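PDB 2GH9: maltose/maltodextrin-binding protein from Thermus thermophilus, which binds maltotriose in the cleft between its lobes and probably hands such maltodextrins on to a membrane transporter. Local coordinates for residues T7-G10 with W16-E19; Q269-N274 with N285-L290; A298-Q301 with R305-V308. One frame throughout, in Å; residues are numbered along the deposited sequence.

Interaction 1 (T7-G10 with W16-E19); sequences THFG and WLKE. With GLC (alpha-D-glucopyranose), chain B.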
loop_
_atom_site.group_PDB
_atom_site.type_symbol
_atom_site.label_atom_id
_atom_site.label_comp_id
_atom_site.label_asym_id
_atom_site.label_seq_id
_atom_site.Cartn_x
_atom_site.Cartn_y
_atom_site.Cartn_z
ATOM N N THR A 7 -7.361 13.392 -3.831
ATOM C CA THR A 7 -7.289 11.938 -4.035
ATOM C C THR A 7 -6.131 11.523 -4.942
ATOM O O THR A 7 -5.772 12.249 -5.863
ATOM C CB THR A 7 -8.617 11.387 -4.643
ATOM O OG1 THR A 7 -8.577 9.966 -4.654
ATOM C CG2 THR A 7 -8.846 11.908 -6.053
ATOM N N HIS A 8 -5.589 10.338 -4.684
ATOM C CA HIS A 8 -4.566 9.709 -5.538
ATOM C C HIS A 8 -5.167 8.647 -6.461
ATOM O O HIS A 8 -4.449 7.927 -7.182
ATOM C CB HIS A 8 -3.433 9.094 -4.710
ATOM C CG HIS A 8 -3.877 8.147 -3.631
ATOM N ND1 HIS A 8 -3.996 6.787 -3.830
ATOM C CD2 HIS A 8 -4.154 8.358 -2.318
ATOM C CE1 HIS A 8 -4.370 6.209 -2.700
ATOM N NE2 HIS A 8 -4.447 7.136 -1.760
ATOM N N PHE A 9 -6.492 8.559 -6.453
ATOM C CA PHE A 9 -7.177 7.588 -7.263
ATOM C C PHE A 9 -7.137 7.992 -8.743
ATOM O O PHE A 9 -7.142 9.181 -9.096
ATOM C CB PHE A 9 -8.654 7.449 -6.842
ATOM C CG PHE A 9 -8.870 6.939 -5.448
ATOM C CD1 PHE A 9 -7.837 6.403 -4.688
ATOM C CD2 PHE A 9 -10.138 6.994 -4.891
ATOM C CE1 PHE A 9 -8.061 5.945 -3.417
ATOM C CE2 PHE A 9 -10.372 6.536 -3.623
ATOM C CZ PHE A 9 -9.337 5.994 -2.886
ATOM N N GLY A 10 -7.109 6.979 -9.600
ATOM C CA GLY A 10 -7.319 7.157 -11.026
ATOM C C GLY A 10 -8.257 6.100 -11.523
ATOM O O GLY A 10 -8.743 5.272 -10.743
ATOM N N TRP A 16 -15.653 6.248 -9.509
ATOM C CA TRP A 16 -16.495 6.025 -8.318
ATOM C C TRP A 16 -16.529 7.250 -7.388
ATOM O O TRP A 16 -17.605 7.695 -6.961
ATOM C CB TRP A 16 -15.998 4.785 -7.552
ATOM C CG TRP A 16 -16.591 4.544 -6.170
ATOM C CD1 TRP A 16 -17.664 3.767 -5.868
ATOM C CD2 TRP A 16 -16.098 5.037 -4.919
ATOM N NE1 TRP A 16 -17.867 3.733 -4.521
ATOM C CE2 TRP A 16 -16.928 4.513 -3.909
ATOM C CE3 TRP A 16 -15.033 5.862 -4.553
ATOM C CZ2 TRP A 16 -16.741 4.805 -2.564
ATOM C CZ3 TRP A 16 -14.840 6.137 -3.212
ATOM C CH2 TRP A 16 -15.692 5.610 -2.240
ATOM N N LEU A 17 -15.352 7.788 -7.073
ATOM C CA LEU A 17 -15.263 8.937 -6.183
ATOM C C LEU A 17 -15.991 10.174 -6.755
ATOM O O LEU A 17 -16.668 10.904 -6.007
ATOM C CB LEU A 17 -13.792 9.276 -5.860
ATOM C CG LEU A 17 -13.592 10.460 -4.905
ATOM C CD1 LEU A 17 -14.520 10.343 -3.707
ATOM C CD2 LEU A 17 -12.133 10.635 -4.465
ATOM N N LYS A 18 -15.848 10.394 -8.063
ATOM C CA LYS A 18 -16.515 11.513 -8.743
ATOM C C LYS A 18 -18.039 11.357 -8.685
ATOM O O LYS A 18 -18.746 12.343 -8.459
ATOM C CB LYS A 18 -16.038 11.649 -10.205
ATOM C CG LYS A 18 -14.623 12.189 -10.355
ATOM C CD LYS A 18 -14.381 12.733 -11.778
ATOM C CE LYS A 18 -13.013 13.323 -11.955
ATOM N NZ LYS A 18 -12.772 14.481 -11.031
ATOM N N GLU A 19 -18.515 10.123 -8.878
ATOM C CA GLU A 19 -19.937 9.794 -8.792
ATOM C C GLU A 19 -20.484 10.044 -7.396
ATOM O O GLU A 19 -21.559 10.636 -7.250
ATOM C CB GLU A 19 -20.220 8.328 -9.157
ATOM C CG GLU A 19 -21.722 7.960 -9.043
ATOM C CD GLU A 19 -22.024 6.487 -9.142
ATOM O OE1 GLU A 19 -21.119 5.687 -9.484
ATOM O OE2 GLU A 19 -23.198 6.124 -8.866
HETATM C C1 GLC B . -1.543 5.023 -6.736
HETATM C C2 GLC B . -2.437 4.141 -5.866
HETATM C C3 GLC B . -1.771 3.905 -4.525
HETATM C C4 GLC B . -0.388 3.273 -4.744
HETATM C C5 GLC B . 0.496 4.166 -5.631
HETATM C C6 GLC B . 1.815 3.460 -6.002
HETATM O O1 GLC B . -1.520 6.332 -6.170
HETATM O O2 GLC B . -3.747 4.730 -5.714
HETATM O O3 GLC B . -2.577 3.080 -3.667
HETATM O O4 GLC B . 0.286 3.210 -3.500
HETATM O O5 GLC B . -0.214 4.494 -6.823
HETATM O O6 GLC B . 2.622 4.267 -6.881
#

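Interaction 2 (Q269-N274 with N285-L290); sequences QGVVVN and NFAKTL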
loop_
_atom_site.group_PDB
_atom_site.type_symbol
_atom_site.label_atom_id
_atom_site.label_comp_id
_atom_site.label_asym_id
_atom_site.label_seq_id
_atom_site.Cartn_x
_atom_site.Cartn_y
_atom_site.Cartn_z
ATOM N N GLN A 269 -6.230 1.874 3.875
ATOM C CA GLN A 269 -6.574 3.176 3.348
ATOM C C GLN A 269 -7.803 3.703 4.091
ATOM O O GLN A 269 -8.780 2.987 4.252
ATOM C CB GLN A 269 -6.865 3.089 1.856
ATOM C CG GLN A 269 -5.674 2.671 0.997
ATOM C CD GLN A 269 -4.747 3.814 0.620
ATOM O OE1 GLN A 269 -5.153 4.971 0.541
ATOM N NE2 GLN A 269 -3.486 3.483 0.371
ATOM N N GLY A 270 -7.746 4.963 4.509
ATOM C CA GLY A 270 -8.869 5.580 5.213
ATOM C C GLY A 270 -9.092 7.018 4.835
ATOM O O GLY A 270 -8.186 7.709 4.299
ATOM N N VAL A 271 -10.313 7.479 5.095
ATOM C CA VAL A 271 -10.658 8.860 4.850
ATOM C C VAL A 271 -10.280 9.689 6.083
ATOM O O VAL A 271 -10.599 9.307 7.229
ATOM C CB VAL A 271 -12.167 9.049 4.538
ATOM C CG1 VAL A 271 -12.454 10.517 4.269
ATOM C CG2 VAL A 271 -12.631 8.144 3.330
ATOM N N VAL A 272 -9.607 10.811 5.854
ATOM C CA VAL A 272 -9.260 11.739 6.936
ATOM C C VAL A 272 -9.846 13.106 6.644
ATOM O O VAL A 272 -9.958 13.535 5.490
ATOM C CB VAL A 272 -7.727 11.850 7.195
ATOM C CG1 VAL A 272 -7.169 10.498 7.706
ATOM C CG2 VAL A 272 -7.002 12.333 5.930
ATOM N N VAL A 273 -10.252 13.781 7.709
ATOM C CA VAL A 273 -10.801 15.108 7.594
ATOM C C VAL A 273 -9.750 16.095 8.101
ATOM O O VAL A 273 -9.060 15.822 9.068
ATOM C CB VAL A 273 -12.176 15.196 8.339
ATOM C CG1 VAL A 273 -12.668 16.654 8.428
ATOM C CG2 VAL A 273 -13.202 14.348 7.610
ATOM N N ASN A 274 -9.612 17.209 7.395
ATOM C CA ASN A 274 -8.709 18.293 7.755
ATOM C C ASN A 274 -9.193 18.994 9.030
ATOM O O ASN A 274 -10.305 19.546 9.058
ATOM C CB ASN A 274 -8.657 19.286 6.596
ATOM C CG ASN A 274 -7.601 20.357 6.760
ATOM O OD1 ASN A 274 -7.030 20.523 7.827
ATOM N ND2 ASN A 274 -7.316 21.071 5.676
ATOM N N ASN A 285 -19.853 14.519 6.919
ATOM C CA ASN A 285 -21.016 13.832 6.372
ATOM C C ASN A 285 -20.650 13.165 5.058
ATOM O O ASN A 285 -21.025 12.033 4.827
ATOM C CB ASN A 285 -22.195 14.789 6.157
ATOM C CG ASN A 285 -22.964 15.086 7.436
ATOM O OD1 ASN A 285 -22.971 14.291 8.375
ATOM N ND2 ASN A 285 -23.619 16.238 7.471
ATOM N N PHE A 286 -19.895 13.854 4.211
ATOM C CA PHE A 286 -19.532 13.289 2.912
ATOM C C PHE A 286 -18.620 12.074 3.089
ATOM O O PHE A 286 -18.820 11.050 2.438
ATOM C CB PHE A 286 -18.859 14.324 2.024
ATOM C CG PHE A 286 -18.368 13.759 0.721
ATOM C CD1 PHE A 286 -19.252 13.109 -0.138
ATOM C CD2 PHE A 286 -17.041 13.885 0.348
ATOM C CE1 PHE A 286 -18.812 12.576 -1.359
ATOM C CE2 PHE A 286 -16.592 13.354 -0.880
ATOM C CZ PHE A 286 -17.482 12.696 -1.722
ATOM N N ALA A 287 -17.631 12.193 3.973
ATOM C CA ALA A 287 -16.758 11.064 4.308
ATOM C C ALA A 287 -17.562 9.830 4.744
ATOM O O ALA A 287 -17.257 8.704 4.329
ATOM C CB ALA A 287 -15.757 11.466 5.387
ATOM N N LYS A 288 -18.600 10.048 5.558
ATOM C CA LYS A 288 -19.394 8.945 6.071
ATOM C C LYS A 288 -20.171 8.271 4.938
ATOM O O LYS A 288 -20.322 7.067 4.968
ATOM C CB LYS A 288 -20.299 9.390 7.243
ATOM C CG LYS A 288 -19.500 9.780 8.496
ATOM C CD LYS A 288 -20.300 10.578 9.522
ATOM C CE LYS A 288 -21.368 9.733 10.185
ATOM N NZ LYS A 288 -21.909 10.394 11.429
ATOM N N THR A 289 -20.597 9.026 3.925
ATOM C CA THR A 289 -21.291 8.428 2.763
ATOM C C THR A 289 -20.394 7.434 2.012
ATOM O O THR A 289 -20.890 6.474 1.451
ATOM C CB THR A 289 -21.845 9.479 1.737
ATOM O OG1 THR A 289 -20.766 10.190 1.081
ATOM C CG2 THR A 289 -22.809 10.463 2.423
ATOM N N LEU A 290 -19.080 7.678 2.009
ATOM C CA LEU A 290 -18.144 6.891 1.210
ATOM C C LEU A 290 -17.849 5.510 1.805
ATOM O O LEU A 290 -17.410 4.612 1.091
ATOM C CB LEU A 290 -16.819 7.680 1.012
ATOM C CG LEU A 290 -16.843 9.078 0.366
ATOM C CD1 LEU A 290 -15.434 9.734 0.371
ATOM C CD2 LEU A 290 -17.426 9.059 -1.069
#

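Interaction 3 (A298-Q301 with R305-V308); sequences AFNQ and RIPV. With GLC (alpha-D-glucopyranose), chain B.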
loop_
_atom_site.group_PDB
_atom_site.type_symbol
_atom_site.label_atom_id
_atom_site.label_comp_id
_atom_site.label_asym_id
_atom_site.label_seq_id
_atom_site.Cartn_x
_atom_site.Cartn_y
_atom_site.Cartn_z
ATOM N N ALA A 298 -19.038 -1.371 -3.811
ATOM C CA ALA A 298 -18.955 -0.718 -5.110
ATOM C C ALA A 298 -17.513 -0.381 -5.476
ATOM O O ALA A 298 -17.053 -0.668 -6.582
ATOM C CB ALA A 298 -19.798 0.545 -5.108
ATOM N N PHE A 299 -16.786 0.196 -4.528
ATOM C CA PHE A 299 -15.390 0.528 -4.776
ATOM C C PHE A 299 -14.585 -0.733 -5.115
ATOM O O PHE A 299 -13.782 -0.705 -6.019
ATOM C CB PHE A 299 -14.805 1.264 -3.564
ATOM C CG PHE A 299 -13.465 1.914 -3.816
ATOM C CD1 PHE A 299 -13.360 3.034 -4.635
ATOM C CD2 PHE A 299 -12.314 1.430 -3.207
ATOM C CE1 PHE A 299 -12.150 3.658 -4.838
ATOM C CE2 PHE A 299 -11.060 2.077 -3.408
ATOM C CZ PHE A 299 -10.983 3.182 -4.201
ATOM N N ASN A 300 -14.801 -1.835 -4.407
ATOM C CA ASN A 300 -14.086 -3.080 -4.700
ATOM C C ASN A 300 -14.400 -3.564 -6.098
ATOM O O ASN A 300 -13.521 -4.017 -6.832
ATOM C CB ASN A 300 -14.428 -4.167 -3.679
ATOM C CG ASN A 300 -13.829 -5.544 -4.044
ATOM O OD1 ASN A 300 -14.475 -6.339 -4.686
ATOM N ND2 ASN A 300 -12.572 -5.778 -3.676
ATOM N N GLN A 301 -15.667 -3.449 -6.476
ATOM C CA GLN A 301 -16.108 -3.948 -7.771
ATOM C C GLN A 301 -15.536 -3.116 -8.896
ATOM O O GLN A 301 -15.099 -3.675 -9.897
ATOM C CB GLN A 301 -17.635 -4.047 -7.814
ATOM C CG GLN A 301 -18.161 -5.094 -6.820
ATOM C CD GLN A 301 -17.578 -6.479 -7.066
ATOM O OE1 GLN A 301 -16.706 -6.956 -6.311
ATOM N NE2 GLN A 301 -18.050 -7.141 -8.126
ATOM N N ARG A 305 -9.603 -2.994 -4.067
ATOM C CA ARG A 305 -9.157 -2.923 -2.669
ATOM C C ARG A 305 -10.240 -3.519 -1.763
ATOM O O ARG A 305 -11.425 -3.462 -2.080
ATOM C CB ARG A 305 -8.840 -1.480 -2.246
ATOM C CG ARG A 305 -7.849 -0.784 -3.163
ATOM C CD ARG A 305 -7.480 0.526 -2.622
ATOM N NE ARG A 305 -7.124 1.489 -3.661
ATOM C CZ ARG A 305 -6.083 2.302 -3.605
ATOM N NH1 ARG A 305 -5.241 2.287 -2.567
ATOM N NH2 ARG A 305 -5.874 3.151 -4.588
ATOM N N ILE A 306 -9.819 -4.125 -0.673
ATOM C CA ILE A 306 -10.710 -5.008 0.096
ATOM C C ILE A 306 -11.400 -4.210 1.200
ATOM O O ILE A 306 -10.726 -3.549 1.974
ATOM C CB ILE A 306 -9.922 -6.195 0.694
ATOM C CG1 ILE A 306 -9.081 -6.895 -0.400
ATOM C CG2 ILE A 306 -10.862 -7.213 1.425
ATOM C CD1 ILE A 306 -9.850 -7.181 -1.711
ATOM N N PRO A 307 -12.745 -4.255 1.278
ATOM C CA PRO A 307 -13.421 -3.584 2.417
ATOM C C PRO A 307 -12.892 -3.983 3.794
ATOM O O PRO A 307 -12.550 -5.145 4.016
ATOM C CB PRO A 307 -14.883 -4.022 2.264
ATOM C CG PRO A 307 -15.032 -4.221 0.788
ATOM C CD PRO A 307 -13.720 -4.842 0.348
ATOM N N VAL A 308 -12.794 -3.019 4.706
ATOM C CA VAL A 308 -12.466 -3.330 6.095
ATOM C C VAL A 308 -13.753 -3.547 6.943
ATOM O O VAL A 308 -13.675 -3.804 8.147
ATOM C CB VAL A 308 -11.559 -2.264 6.733
ATOM C CG1 VAL A 308 -10.202 -2.208 5.977
ATOM C CG2 VAL A 308 -12.237 -0.927 6.738
HETATM C C1 GLC B . -1.543 5.023 -6.736
HETATM C C2 GLC B . -2.437 4.141 -5.866
HETATM C C3 GLC B . -1.771 3.905 -4.525
HETATM C C4 GLC B . -0.388 3.273 -4.744
HETATM C C5 GLC B . 0.496 4.166 -5.631
HETATM C C6 GLC B . 1.815 3.460 -6.002
HETATM O O1 GLC B . -1.520 6.332 -6.170
HETATM O O2 GLC B . -3.747 4.730 -5.714
HETATM O O3 GLC B . -2.577 3.080 -3.667
HETATM O O4 GLC B . 0.286 3.210 -3.500
HETATM O O5 GLC B . -0.214 4.494 -6.823
HETATM O O6 GLC B . 2.622 4.267 -6.881
HETATM O O HOH W 1 -10.638 -0.478 -5.289
#

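Interaction 1 (T7-G10 with W16-E19)
Thr7 and Leu17 meet through their ends, and Leu17 CD2 makes all the close approaches between the segments. Leu17 CD2 lies 3.6 Å from Thr7 CB and as near to Thr7 OG1. The same methyl approaches the Phe9 ring obliquely, with Leu17 CD2 4.2 Å from Phe9 CD2, the two side chains running across each other. Thr7 OG1 closes an ST turn by accepting from Phe9 N (3.1 Å, N-H...O 162°), is also hydrogen-bonded to Val60 O, and lies over one face of the Phe9 ring, toward its rim. From its CB outward, His8 runs along the glucose: CB is 3.7 Å from GLC O1, and ND1 makes the main bond, 2.8 Å to GLC O2, which sits at the ring edge near its plane. His8 CE1 is 3.4 Å from GLC O2, with GLC O3 a little farther off, and at the far side NE2 makes weak hydrogen bonds to Thr61 O and Gln269 OE1. With chi1 53° and chi2 92°, the ring presents the ND1 side of its edge to GLC O2. Phe9 CD1, 3.8 Å above the His8 ring plane, covers one of its faces near the rim, while Phe39 meets the ring edge-to-face. A leucine in place of His8 would probably leave GLC O2 without its imidazole partner, although Arg305 NH2 also bonds that oxygen. The segments belong to the first beta-alpha-beta crossover of the chain, in which strand 3-7 and the parallel strand 32-36 are joined by helix 11-26; as in other periplasmic binding proteins, the loop at the C-terminal end of a parallel strand lines the sugar-binding cleft.

Interaction 2 (Q269-N274 with N285-L290)
Val271 CG1 presses on Ala287 CB at 3.6 Å, the tightest point between strand 265-273 and helix 280-290. The short segments run antiparallel, 171° between their directions, with axes 9.2 Å apart, a close approach for which the small alanine is well suited. Val271 spreads its two methyls along the helix: CG1, anti to the backbone N (chi1 -179°), takes Ala287, while CG2 turns to Leu290 CD1, one helical turn on, at a looser 4.4 Å. Val273 CG2 also reaches Ala287 CB, at 4.4 Å. Val272, between them on the strand, points away and packs on Val59 and Val62 of strand 58-63. The outer side of the helix is of another kind. Asn285, Lys288 and Thr289 are partly exposed there; Lys288 sends NZ to Tyr82 O, and Thr289 OG1 bends back to the carbonyl oxygen of Phe286, three residues before it. Across the interface itself only aliphatic carbons meet, all on buried residues; between these two segments the chemistry is apolar, so shape and the exclusion of water probably account for the fit.

Interaction 3 (A298-Q301 with R305-V308)
Asn300 and Arg305 bring their CA atoms to 5.3 Å near the end of helix 293-302, where the chain doubles back into the short strand 306-307. A water bridges the turn, donating to Phe299 O at 3.2 Å and accepting from Arg305 N at 3.0 Å. Beside it, Asn300 ND2 donates to Arg305 O over 3.0 Å in a nearly straight bond (167°). The oxygen lies in the amide plane of Asn300, but the donor stands well above the carbonyl plane. With CG anti to the backbone N (chi1 173°), the Asn300 side chain crosses to the returning chain, where ND2 also runs alongside Ile306 CD1 and CB lies against Pro307 CD. Phe299 offers the edge of its ring to the Arg305 chain, its CE2 4.0 Å from Arg305 CD, and the ring and guanidinium planes differ by 29°. Beyond the ring the extended arginine forks onto glucose: Arg305 NH1 donates to GLC O3 (3.0 Å) and Arg305 NH2 to GLC O2 (2.9 Å). Two carboxylates, Glu13 at NE and Glu113 at NH1, form salt bridges with the guanidinium and so are likely to fix its rotation and balance its charge in the buried pocket. Phe299 stacks on Phe111 of strand 104-113, and its ring also meets those of Phe9 and Trp16. Ile306 pairs with Ala112 of that same strand through the backbone, while its side chain, like that of Asn300, packs against helix 320-326.

The three contacts follow one another along the chain, none nested in or crossing another. Interaction 1 closes the turn from strand 3-7 into helix 11-26. Much later, interaction 2 closes the return from strand 265-273 to helix 280-290, and interaction 3 the short reversal between helix 293-302 and strand 306-307. In space they meet: Leu17 packs on Leu290, joining helix 11-26 to helix 280-290; Trp16 touches Ala298; and Gln269 lies beside the guanidinium of Arg305. Segments 7-10, 269-274 and 305-308 each give one residue to the sugar pocket, so N-terminal and late elements of one mixed sheet are gathered at the same site.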